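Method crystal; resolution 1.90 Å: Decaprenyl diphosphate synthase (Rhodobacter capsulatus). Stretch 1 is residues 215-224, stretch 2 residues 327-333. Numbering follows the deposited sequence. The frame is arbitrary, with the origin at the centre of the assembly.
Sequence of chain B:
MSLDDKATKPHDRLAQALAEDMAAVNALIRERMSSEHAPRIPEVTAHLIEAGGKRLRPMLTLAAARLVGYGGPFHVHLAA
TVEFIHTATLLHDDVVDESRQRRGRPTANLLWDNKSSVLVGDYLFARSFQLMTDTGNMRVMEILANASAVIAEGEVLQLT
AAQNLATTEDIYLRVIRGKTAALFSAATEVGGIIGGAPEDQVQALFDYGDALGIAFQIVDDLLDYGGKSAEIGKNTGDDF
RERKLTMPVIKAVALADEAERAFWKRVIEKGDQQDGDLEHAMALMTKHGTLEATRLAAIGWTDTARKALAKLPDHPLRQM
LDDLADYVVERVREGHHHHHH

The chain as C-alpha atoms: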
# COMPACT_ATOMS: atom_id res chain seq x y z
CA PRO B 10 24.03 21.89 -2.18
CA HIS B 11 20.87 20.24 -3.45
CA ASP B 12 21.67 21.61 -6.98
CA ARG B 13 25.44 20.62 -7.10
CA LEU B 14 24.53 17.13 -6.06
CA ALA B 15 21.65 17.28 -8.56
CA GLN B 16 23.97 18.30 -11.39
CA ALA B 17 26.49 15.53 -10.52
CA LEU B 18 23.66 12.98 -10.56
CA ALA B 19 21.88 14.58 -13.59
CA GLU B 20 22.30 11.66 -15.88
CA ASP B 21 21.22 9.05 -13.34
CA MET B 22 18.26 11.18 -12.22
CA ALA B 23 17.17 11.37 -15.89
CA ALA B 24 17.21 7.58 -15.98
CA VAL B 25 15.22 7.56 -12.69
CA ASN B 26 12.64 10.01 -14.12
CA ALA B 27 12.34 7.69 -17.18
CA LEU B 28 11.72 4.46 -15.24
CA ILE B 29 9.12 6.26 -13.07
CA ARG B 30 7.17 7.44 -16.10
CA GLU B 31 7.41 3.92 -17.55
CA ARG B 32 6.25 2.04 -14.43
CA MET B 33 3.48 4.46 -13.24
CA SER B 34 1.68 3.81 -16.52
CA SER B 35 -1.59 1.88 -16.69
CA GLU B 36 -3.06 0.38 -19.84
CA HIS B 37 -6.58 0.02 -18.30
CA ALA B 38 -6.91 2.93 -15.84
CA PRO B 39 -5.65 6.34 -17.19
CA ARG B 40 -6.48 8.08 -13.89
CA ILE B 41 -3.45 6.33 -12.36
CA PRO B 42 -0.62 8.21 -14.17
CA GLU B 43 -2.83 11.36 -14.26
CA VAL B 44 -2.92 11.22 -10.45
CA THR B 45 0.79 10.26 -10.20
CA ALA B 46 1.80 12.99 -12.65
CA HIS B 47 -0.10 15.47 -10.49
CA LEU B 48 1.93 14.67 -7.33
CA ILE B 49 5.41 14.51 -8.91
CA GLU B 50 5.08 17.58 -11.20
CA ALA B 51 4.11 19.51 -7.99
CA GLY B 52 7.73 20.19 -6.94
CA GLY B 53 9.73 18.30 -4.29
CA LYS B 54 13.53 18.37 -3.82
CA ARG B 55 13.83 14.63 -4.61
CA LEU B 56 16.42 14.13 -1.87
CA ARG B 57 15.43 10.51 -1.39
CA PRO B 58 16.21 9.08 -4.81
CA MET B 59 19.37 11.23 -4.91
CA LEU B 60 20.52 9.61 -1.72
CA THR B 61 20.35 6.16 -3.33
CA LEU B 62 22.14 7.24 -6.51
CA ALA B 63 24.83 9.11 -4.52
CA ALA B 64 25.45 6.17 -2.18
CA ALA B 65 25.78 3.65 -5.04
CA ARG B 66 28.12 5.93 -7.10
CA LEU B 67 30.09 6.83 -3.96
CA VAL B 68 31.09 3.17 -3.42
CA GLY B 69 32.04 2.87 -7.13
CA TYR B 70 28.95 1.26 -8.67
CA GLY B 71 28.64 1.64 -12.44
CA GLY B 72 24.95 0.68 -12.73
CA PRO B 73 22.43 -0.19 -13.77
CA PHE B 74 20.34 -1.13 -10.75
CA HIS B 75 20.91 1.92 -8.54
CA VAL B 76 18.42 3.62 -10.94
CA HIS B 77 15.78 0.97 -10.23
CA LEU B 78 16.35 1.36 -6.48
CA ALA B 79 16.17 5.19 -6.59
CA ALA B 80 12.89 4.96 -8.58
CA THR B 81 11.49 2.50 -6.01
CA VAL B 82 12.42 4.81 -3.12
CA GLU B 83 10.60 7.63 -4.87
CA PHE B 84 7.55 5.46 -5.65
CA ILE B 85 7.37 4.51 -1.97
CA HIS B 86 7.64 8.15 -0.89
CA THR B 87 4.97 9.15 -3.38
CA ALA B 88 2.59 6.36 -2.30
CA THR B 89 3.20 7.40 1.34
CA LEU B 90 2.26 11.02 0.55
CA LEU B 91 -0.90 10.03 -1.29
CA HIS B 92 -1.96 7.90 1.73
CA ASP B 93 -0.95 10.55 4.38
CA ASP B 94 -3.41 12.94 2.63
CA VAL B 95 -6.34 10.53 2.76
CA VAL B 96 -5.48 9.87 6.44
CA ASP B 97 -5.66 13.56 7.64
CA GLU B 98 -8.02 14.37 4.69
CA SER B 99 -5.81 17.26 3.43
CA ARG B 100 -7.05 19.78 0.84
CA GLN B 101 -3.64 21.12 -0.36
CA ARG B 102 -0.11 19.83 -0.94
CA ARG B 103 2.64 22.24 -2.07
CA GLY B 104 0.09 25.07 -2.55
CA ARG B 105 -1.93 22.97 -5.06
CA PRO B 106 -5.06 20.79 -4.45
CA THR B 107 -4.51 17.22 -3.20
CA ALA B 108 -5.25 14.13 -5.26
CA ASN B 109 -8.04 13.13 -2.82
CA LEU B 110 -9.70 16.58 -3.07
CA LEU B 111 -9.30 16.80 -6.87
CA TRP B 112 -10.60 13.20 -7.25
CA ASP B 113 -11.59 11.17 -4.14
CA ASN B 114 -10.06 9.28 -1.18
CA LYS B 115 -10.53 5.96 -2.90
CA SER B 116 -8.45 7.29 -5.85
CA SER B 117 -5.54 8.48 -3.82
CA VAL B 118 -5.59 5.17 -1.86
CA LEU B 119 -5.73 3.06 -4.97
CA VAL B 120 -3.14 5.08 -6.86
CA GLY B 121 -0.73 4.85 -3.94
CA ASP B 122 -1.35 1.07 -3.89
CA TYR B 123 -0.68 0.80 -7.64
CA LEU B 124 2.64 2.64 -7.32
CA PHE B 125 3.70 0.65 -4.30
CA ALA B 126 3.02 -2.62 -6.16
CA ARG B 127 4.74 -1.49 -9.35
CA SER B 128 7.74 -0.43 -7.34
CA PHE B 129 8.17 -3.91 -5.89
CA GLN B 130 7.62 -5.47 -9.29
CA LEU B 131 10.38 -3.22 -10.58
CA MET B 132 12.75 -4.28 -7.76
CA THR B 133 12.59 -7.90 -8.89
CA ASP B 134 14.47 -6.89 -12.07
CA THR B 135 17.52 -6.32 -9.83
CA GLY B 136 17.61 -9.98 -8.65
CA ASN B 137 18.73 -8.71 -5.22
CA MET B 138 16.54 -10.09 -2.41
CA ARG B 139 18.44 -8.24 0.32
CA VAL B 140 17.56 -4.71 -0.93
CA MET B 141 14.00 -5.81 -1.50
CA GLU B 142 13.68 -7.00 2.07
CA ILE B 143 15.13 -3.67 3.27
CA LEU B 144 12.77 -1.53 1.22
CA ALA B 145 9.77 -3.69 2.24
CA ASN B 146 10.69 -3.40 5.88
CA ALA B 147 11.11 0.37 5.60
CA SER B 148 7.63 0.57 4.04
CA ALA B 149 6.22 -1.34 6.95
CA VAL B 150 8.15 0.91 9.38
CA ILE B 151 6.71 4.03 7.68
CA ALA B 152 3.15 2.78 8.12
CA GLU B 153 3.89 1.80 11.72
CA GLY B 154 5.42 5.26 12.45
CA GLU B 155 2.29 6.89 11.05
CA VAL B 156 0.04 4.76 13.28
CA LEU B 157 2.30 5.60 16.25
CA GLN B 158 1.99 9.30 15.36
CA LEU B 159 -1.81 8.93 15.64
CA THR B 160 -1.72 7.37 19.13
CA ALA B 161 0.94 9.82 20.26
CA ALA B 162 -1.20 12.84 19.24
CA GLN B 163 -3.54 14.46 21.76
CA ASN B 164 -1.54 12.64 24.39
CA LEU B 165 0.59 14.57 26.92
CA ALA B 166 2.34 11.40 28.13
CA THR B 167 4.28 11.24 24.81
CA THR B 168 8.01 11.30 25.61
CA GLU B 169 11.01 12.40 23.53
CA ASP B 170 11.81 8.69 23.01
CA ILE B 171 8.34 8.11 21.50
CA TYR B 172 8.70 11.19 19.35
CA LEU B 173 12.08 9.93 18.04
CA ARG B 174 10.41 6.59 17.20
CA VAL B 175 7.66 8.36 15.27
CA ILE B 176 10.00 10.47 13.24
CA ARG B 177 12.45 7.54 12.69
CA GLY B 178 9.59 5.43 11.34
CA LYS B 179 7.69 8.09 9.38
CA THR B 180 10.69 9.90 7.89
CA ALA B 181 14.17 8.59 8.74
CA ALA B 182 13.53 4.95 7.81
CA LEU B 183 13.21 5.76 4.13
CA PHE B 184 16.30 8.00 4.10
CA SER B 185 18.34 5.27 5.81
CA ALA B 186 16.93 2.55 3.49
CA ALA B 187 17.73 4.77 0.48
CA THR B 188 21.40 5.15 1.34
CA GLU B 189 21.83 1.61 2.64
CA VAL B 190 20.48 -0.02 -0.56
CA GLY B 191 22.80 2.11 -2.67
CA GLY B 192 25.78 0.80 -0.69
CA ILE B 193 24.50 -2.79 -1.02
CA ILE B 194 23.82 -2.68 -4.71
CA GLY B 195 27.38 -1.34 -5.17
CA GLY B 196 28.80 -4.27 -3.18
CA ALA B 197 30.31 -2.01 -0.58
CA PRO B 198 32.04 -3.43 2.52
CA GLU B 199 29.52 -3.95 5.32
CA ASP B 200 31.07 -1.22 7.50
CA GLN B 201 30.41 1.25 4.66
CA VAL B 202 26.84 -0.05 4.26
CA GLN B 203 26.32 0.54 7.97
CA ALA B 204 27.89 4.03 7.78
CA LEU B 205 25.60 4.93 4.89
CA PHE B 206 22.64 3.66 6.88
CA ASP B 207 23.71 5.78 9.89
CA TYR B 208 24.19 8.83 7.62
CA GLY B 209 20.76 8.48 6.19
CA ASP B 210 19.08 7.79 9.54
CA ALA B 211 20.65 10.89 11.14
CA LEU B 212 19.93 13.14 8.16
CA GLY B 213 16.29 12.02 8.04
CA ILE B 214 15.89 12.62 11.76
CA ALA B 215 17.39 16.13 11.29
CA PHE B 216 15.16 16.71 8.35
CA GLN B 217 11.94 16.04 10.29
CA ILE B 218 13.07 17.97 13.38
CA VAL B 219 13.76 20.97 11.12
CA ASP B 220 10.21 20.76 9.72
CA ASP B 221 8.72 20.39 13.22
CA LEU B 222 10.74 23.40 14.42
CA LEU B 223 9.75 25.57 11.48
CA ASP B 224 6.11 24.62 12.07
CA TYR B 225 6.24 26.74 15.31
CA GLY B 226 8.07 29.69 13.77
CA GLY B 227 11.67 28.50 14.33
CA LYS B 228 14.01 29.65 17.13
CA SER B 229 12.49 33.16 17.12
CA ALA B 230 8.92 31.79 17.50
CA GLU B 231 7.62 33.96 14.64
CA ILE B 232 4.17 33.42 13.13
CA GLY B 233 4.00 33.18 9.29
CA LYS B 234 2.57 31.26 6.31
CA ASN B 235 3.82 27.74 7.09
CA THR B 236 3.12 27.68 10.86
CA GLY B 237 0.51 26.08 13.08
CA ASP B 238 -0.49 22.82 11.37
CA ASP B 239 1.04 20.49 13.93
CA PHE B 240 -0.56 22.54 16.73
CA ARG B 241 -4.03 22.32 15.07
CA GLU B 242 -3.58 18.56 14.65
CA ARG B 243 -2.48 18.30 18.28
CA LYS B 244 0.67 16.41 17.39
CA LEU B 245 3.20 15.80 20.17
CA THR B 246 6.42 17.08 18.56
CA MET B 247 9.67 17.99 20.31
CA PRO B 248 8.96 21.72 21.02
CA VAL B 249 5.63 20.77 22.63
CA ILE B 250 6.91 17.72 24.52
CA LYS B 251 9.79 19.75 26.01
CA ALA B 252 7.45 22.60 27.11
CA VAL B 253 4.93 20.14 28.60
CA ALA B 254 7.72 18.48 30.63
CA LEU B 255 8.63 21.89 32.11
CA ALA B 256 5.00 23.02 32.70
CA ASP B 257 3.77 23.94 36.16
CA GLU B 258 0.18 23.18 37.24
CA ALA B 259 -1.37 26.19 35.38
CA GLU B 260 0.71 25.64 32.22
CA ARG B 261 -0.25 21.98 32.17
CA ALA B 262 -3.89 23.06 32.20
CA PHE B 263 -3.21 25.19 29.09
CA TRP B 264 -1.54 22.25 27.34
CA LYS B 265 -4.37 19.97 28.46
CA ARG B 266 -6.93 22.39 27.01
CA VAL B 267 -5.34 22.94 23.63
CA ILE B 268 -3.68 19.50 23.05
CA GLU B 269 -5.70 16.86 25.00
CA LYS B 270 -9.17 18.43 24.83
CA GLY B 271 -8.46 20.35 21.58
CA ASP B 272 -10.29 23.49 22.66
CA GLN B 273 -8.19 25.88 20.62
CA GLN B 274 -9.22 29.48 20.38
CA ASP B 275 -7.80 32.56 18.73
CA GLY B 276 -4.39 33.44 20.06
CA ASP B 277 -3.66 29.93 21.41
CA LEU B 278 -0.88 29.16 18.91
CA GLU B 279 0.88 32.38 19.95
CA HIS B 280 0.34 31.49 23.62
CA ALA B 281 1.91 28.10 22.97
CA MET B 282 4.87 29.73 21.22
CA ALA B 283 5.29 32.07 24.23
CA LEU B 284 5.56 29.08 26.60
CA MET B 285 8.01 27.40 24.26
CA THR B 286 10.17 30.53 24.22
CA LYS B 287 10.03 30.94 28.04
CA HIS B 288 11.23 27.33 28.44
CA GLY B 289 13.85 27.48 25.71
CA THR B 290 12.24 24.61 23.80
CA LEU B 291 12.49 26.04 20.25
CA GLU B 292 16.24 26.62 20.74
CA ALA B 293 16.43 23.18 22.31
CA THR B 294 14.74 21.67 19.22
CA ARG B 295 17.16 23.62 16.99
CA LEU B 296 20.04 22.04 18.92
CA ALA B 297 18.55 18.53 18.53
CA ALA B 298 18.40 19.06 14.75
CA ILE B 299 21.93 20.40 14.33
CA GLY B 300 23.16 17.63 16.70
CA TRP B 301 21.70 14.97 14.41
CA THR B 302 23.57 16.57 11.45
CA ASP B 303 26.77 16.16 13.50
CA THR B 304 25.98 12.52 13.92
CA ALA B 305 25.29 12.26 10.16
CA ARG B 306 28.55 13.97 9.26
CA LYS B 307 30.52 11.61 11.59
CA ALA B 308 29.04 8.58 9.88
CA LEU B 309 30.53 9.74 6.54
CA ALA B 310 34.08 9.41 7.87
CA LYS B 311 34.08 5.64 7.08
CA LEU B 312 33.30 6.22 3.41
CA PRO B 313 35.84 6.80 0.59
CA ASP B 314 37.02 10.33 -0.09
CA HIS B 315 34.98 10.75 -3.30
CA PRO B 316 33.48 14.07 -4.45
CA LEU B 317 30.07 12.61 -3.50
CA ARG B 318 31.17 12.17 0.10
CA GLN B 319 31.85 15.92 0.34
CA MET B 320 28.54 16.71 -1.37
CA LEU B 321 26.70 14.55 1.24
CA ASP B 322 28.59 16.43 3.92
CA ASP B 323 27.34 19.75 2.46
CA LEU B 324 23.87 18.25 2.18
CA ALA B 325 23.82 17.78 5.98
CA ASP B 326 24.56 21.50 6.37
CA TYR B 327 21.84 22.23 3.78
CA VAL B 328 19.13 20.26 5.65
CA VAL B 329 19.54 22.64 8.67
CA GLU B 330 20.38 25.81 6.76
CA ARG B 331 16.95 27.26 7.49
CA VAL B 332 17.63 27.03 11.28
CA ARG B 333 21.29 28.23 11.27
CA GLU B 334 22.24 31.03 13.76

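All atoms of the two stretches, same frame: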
# COMPACT_ATOMS: atom_id res chain seq x y z
N ALA B 215 17.19 14.69 11.39
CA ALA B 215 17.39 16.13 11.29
C ALA B 215 16.36 16.77 10.43
O ALA B 215 15.82 17.81 10.76
CB ALA B 215 18.83 16.48 10.76
N PHE B 216 16.05 16.12 9.32
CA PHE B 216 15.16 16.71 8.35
C PHE B 216 13.75 16.93 8.95
O PHE B 216 13.16 17.98 8.81
CB PHE B 216 15.10 15.71 7.18
CG PHE B 216 14.29 16.15 6.03
CD1 PHE B 216 14.89 16.84 5.00
CD2 PHE B 216 12.95 15.77 5.93
CE1 PHE B 216 14.14 17.20 3.86
CE2 PHE B 216 12.19 16.14 4.80
CZ PHE B 216 12.78 16.84 3.77
N GLN B 217 13.25 15.94 9.66
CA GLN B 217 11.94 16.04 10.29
C GLN B 217 11.95 17.03 11.46
O GLN B 217 11.02 17.78 11.62
CB GLN B 217 11.45 14.72 10.81
CG GLN B 217 10.05 14.80 11.35
CD GLN B 217 9.05 15.19 10.30
OE1 GLN B 217 8.31 16.18 10.43
NE2 GLN B 217 9.05 14.45 9.22
N ILE B 218 12.98 16.99 12.30
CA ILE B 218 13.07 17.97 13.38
C ILE B 218 13.07 19.39 12.85
O ILE B 218 12.36 20.26 13.40
CB ILE B 218 14.33 17.73 14.31
CG1 ILE B 218 14.26 16.35 14.95
CG2 ILE B 218 14.38 18.88 15.38
CD1 ILE B 218 15.50 15.89 15.82
N VAL B 219 13.77 19.64 11.76
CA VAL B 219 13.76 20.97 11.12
C VAL B 219 12.31 21.36 10.71
O VAL B 219 11.86 22.43 10.99
CB VAL B 219 14.71 21.09 9.90
CG1 VAL B 219 14.39 22.35 9.04
CG2 VAL B 219 16.16 21.18 10.37
N ASP B 220 11.60 20.47 10.08
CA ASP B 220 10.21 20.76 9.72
C ASP B 220 9.34 21.03 10.95
O ASP B 220 8.55 22.00 10.96
CB ASP B 220 9.66 19.59 8.96
CG ASP B 220 10.02 19.66 7.49
OD1 ASP B 220 10.44 20.74 7.03
OD2 ASP B 220 9.82 18.63 6.82
N ASP B 221 9.52 20.22 11.98
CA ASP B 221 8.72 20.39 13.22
C ASP B 221 9.04 21.72 13.91
O ASP B 221 8.15 22.37 14.44
CB ASP B 221 8.91 19.23 14.19
CG ASP B 221 8.48 17.87 13.60
OD1 ASP B 221 7.81 17.84 12.55
OD2 ASP B 221 8.83 16.85 14.20
N LEU B 222 10.31 22.13 13.86
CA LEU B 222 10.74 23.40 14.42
C LEU B 222 10.13 24.58 13.65
O LEU B 222 9.55 25.52 14.22
CB LEU B 222 12.27 23.46 14.43
CG LEU B 222 12.91 24.80 14.85
CD1 LEU B 222 12.35 25.41 16.14
CD2 LEU B 222 14.41 24.63 14.96
N LEU B 223 10.24 24.50 12.33
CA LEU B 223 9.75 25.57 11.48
C LEU B 223 8.22 25.68 11.58
O LEU B 223 7.66 26.76 11.41
CB LEU B 223 10.20 25.33 10.04
CG LEU B 223 11.68 25.46 9.69
CD1 LEU B 223 11.89 24.94 8.24
CD2 LEU B 223 12.24 26.89 9.83
N ASP B 224 7.56 24.59 11.91
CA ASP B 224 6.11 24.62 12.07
C ASP B 224 5.65 25.57 13.21
O ASP B 224 4.53 26.08 13.16
CB ASP B 224 5.58 23.25 12.35
CG ASP B 224 4.20 23.03 11.74
OD1 ASP B 224 4.15 22.95 10.50
OD2 ASP B 224 3.19 22.99 12.49
N TYR B 327 23.03 21.79 4.51
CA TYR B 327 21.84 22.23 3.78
C TYR B 327 20.53 21.89 4.48
O TYR B 327 19.72 22.77 4.61
CB TYR B 327 21.81 21.62 2.38
CG TYR B 327 20.52 21.84 1.60
CD1 TYR B 327 20.23 23.07 1.02
CD2 TYR B 327 19.61 20.81 1.47
CE1 TYR B 327 19.04 23.25 0.29
CE2 TYR B 327 18.42 20.99 0.77
CZ TYR B 327 18.15 22.21 0.19
OH TYR B 327 16.97 22.36 -0.49
N VAL B 328 20.39 20.69 5.01
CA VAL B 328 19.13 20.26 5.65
C VAL B 328 18.76 21.19 6.82
O VAL B 328 17.57 21.40 7.07
CB VAL B 328 19.18 18.76 6.08
CG1 VAL B 328 18.11 18.47 7.15
CG2 VAL B 328 19.02 17.84 4.87
N VAL B 329 19.77 21.77 7.51
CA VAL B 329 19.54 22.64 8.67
C VAL B 329 19.81 24.10 8.38
O VAL B 329 19.82 24.91 9.29
CB VAL B 329 20.36 22.23 9.94
CG1 VAL B 329 19.91 20.83 10.44
CG2 VAL B 329 21.88 22.32 9.68
N GLU B 330 20.05 24.44 7.11
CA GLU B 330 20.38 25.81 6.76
C GLU B 330 19.30 26.79 7.23
O GLU B 330 19.59 27.89 7.64
CB GLU B 330 20.56 25.93 5.23
CG GLU B 330 21.10 27.23 4.73
CD GLU B 330 20.10 28.39 4.74
OE1 GLU B 330 18.90 28.16 4.38
OE2 GLU B 330 20.54 29.54 5.06
N ARG B 331 18.05 26.39 7.11
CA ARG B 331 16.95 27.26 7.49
C ARG B 331 16.88 27.52 9.00
O ARG B 331 16.16 28.43 9.42
CB ARG B 331 15.61 26.72 7.01
CG ARG B 331 15.38 26.87 5.51
CD ARG B 331 14.05 26.27 5.12
NE ARG B 331 14.06 24.84 5.29
CZ ARG B 331 13.05 24.01 4.97
NH1 ARG B 331 11.92 24.47 4.42
NH2 ARG B 331 13.19 22.73 5.18
N VAL B 332 17.60 26.74 9.82
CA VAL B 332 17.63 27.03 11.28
C VAL B 332 19.03 27.44 11.79
O VAL B 332 19.27 27.39 12.98
CB VAL B 332 17.02 25.86 12.07
CG1 VAL B 332 15.57 25.68 11.68
CG2 VAL B 332 17.78 24.55 11.82
N ARG B 333 19.93 27.82 10.90
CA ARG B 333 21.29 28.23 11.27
C ARG B 333 21.25 29.58 11.98
O ARG B 333 20.41 30.42 11.64
CB ARG B 333 22.20 28.29 10.04
CG ARG B 333 23.69 28.40 10.36
CD ARG B 333 24.57 28.27 9.12
NE ARG B 333 24.56 29.49 8.32
CZ ARG B 333 23.72 29.76 7.32
NH1 ARG B 333 22.76 28.91 6.96
NH2 ARG B 333 23.83 30.92 6.67

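Residues 215-224 are helical, and residues 327-333 pack along one side of that helix. The contact buries 444 Å², summed over both sides. It is mostly apolar, and no hydrogen bond crosses it. Val219, Val328 and Val332 cover the most surface.

Val219 sits at the centre, with its CA-to-CB bond directed toward the second stretch. Its chi1 is t. Its CG2 lies 3.8 Å from Val329 CG1 and 4.0 Å from Val332 CG2. The same Val219 CG2 is 3.6 Å from Val328 O, so the valine packs on backbone as well as on side chains. A short branched side chain suits this place, where the two backbones run close: Val219 CA and Val329 CA are 6.5 Å apart.

Val328 packs against the helix one turn before Val219. Its CG1 approaches Phe216 CA to 3.6 Å and Phe216 CB to 4.1 Å. Val328 CG1 is also 4.2 Å from Ala215 CB. Beside the small alanine the valine lies near the helix backbone, with Ala215 C 4.1 Å from Val328 CG1.

Val332 packs against the helix about one turn beyond Val219. Its CG1 is 3.6 Å from Leu222 CD2 and 4.0 Å from Leu223 CD2. The longer leucine side chains reach across to this buried valine.

Arg331 covers the exposed margin. Its CA-to-CB bond points toward the helix, and its side chain is extended at chi2 (t) and turns at chi3 (m). Leu223 CD1 lies over one face of the guanidinium, 3.6 Å from Arg331 CZ. Arg331 NH2 also forms a long salt bridge with Asp220 OD1, at 3.9 Å. The CA-to-CB bond of Asp220 points away from the second stretch, but the end of the side chain comes nearer. Arginine fits this edge because its flat group can pack on leucine while its charge lies near an acid.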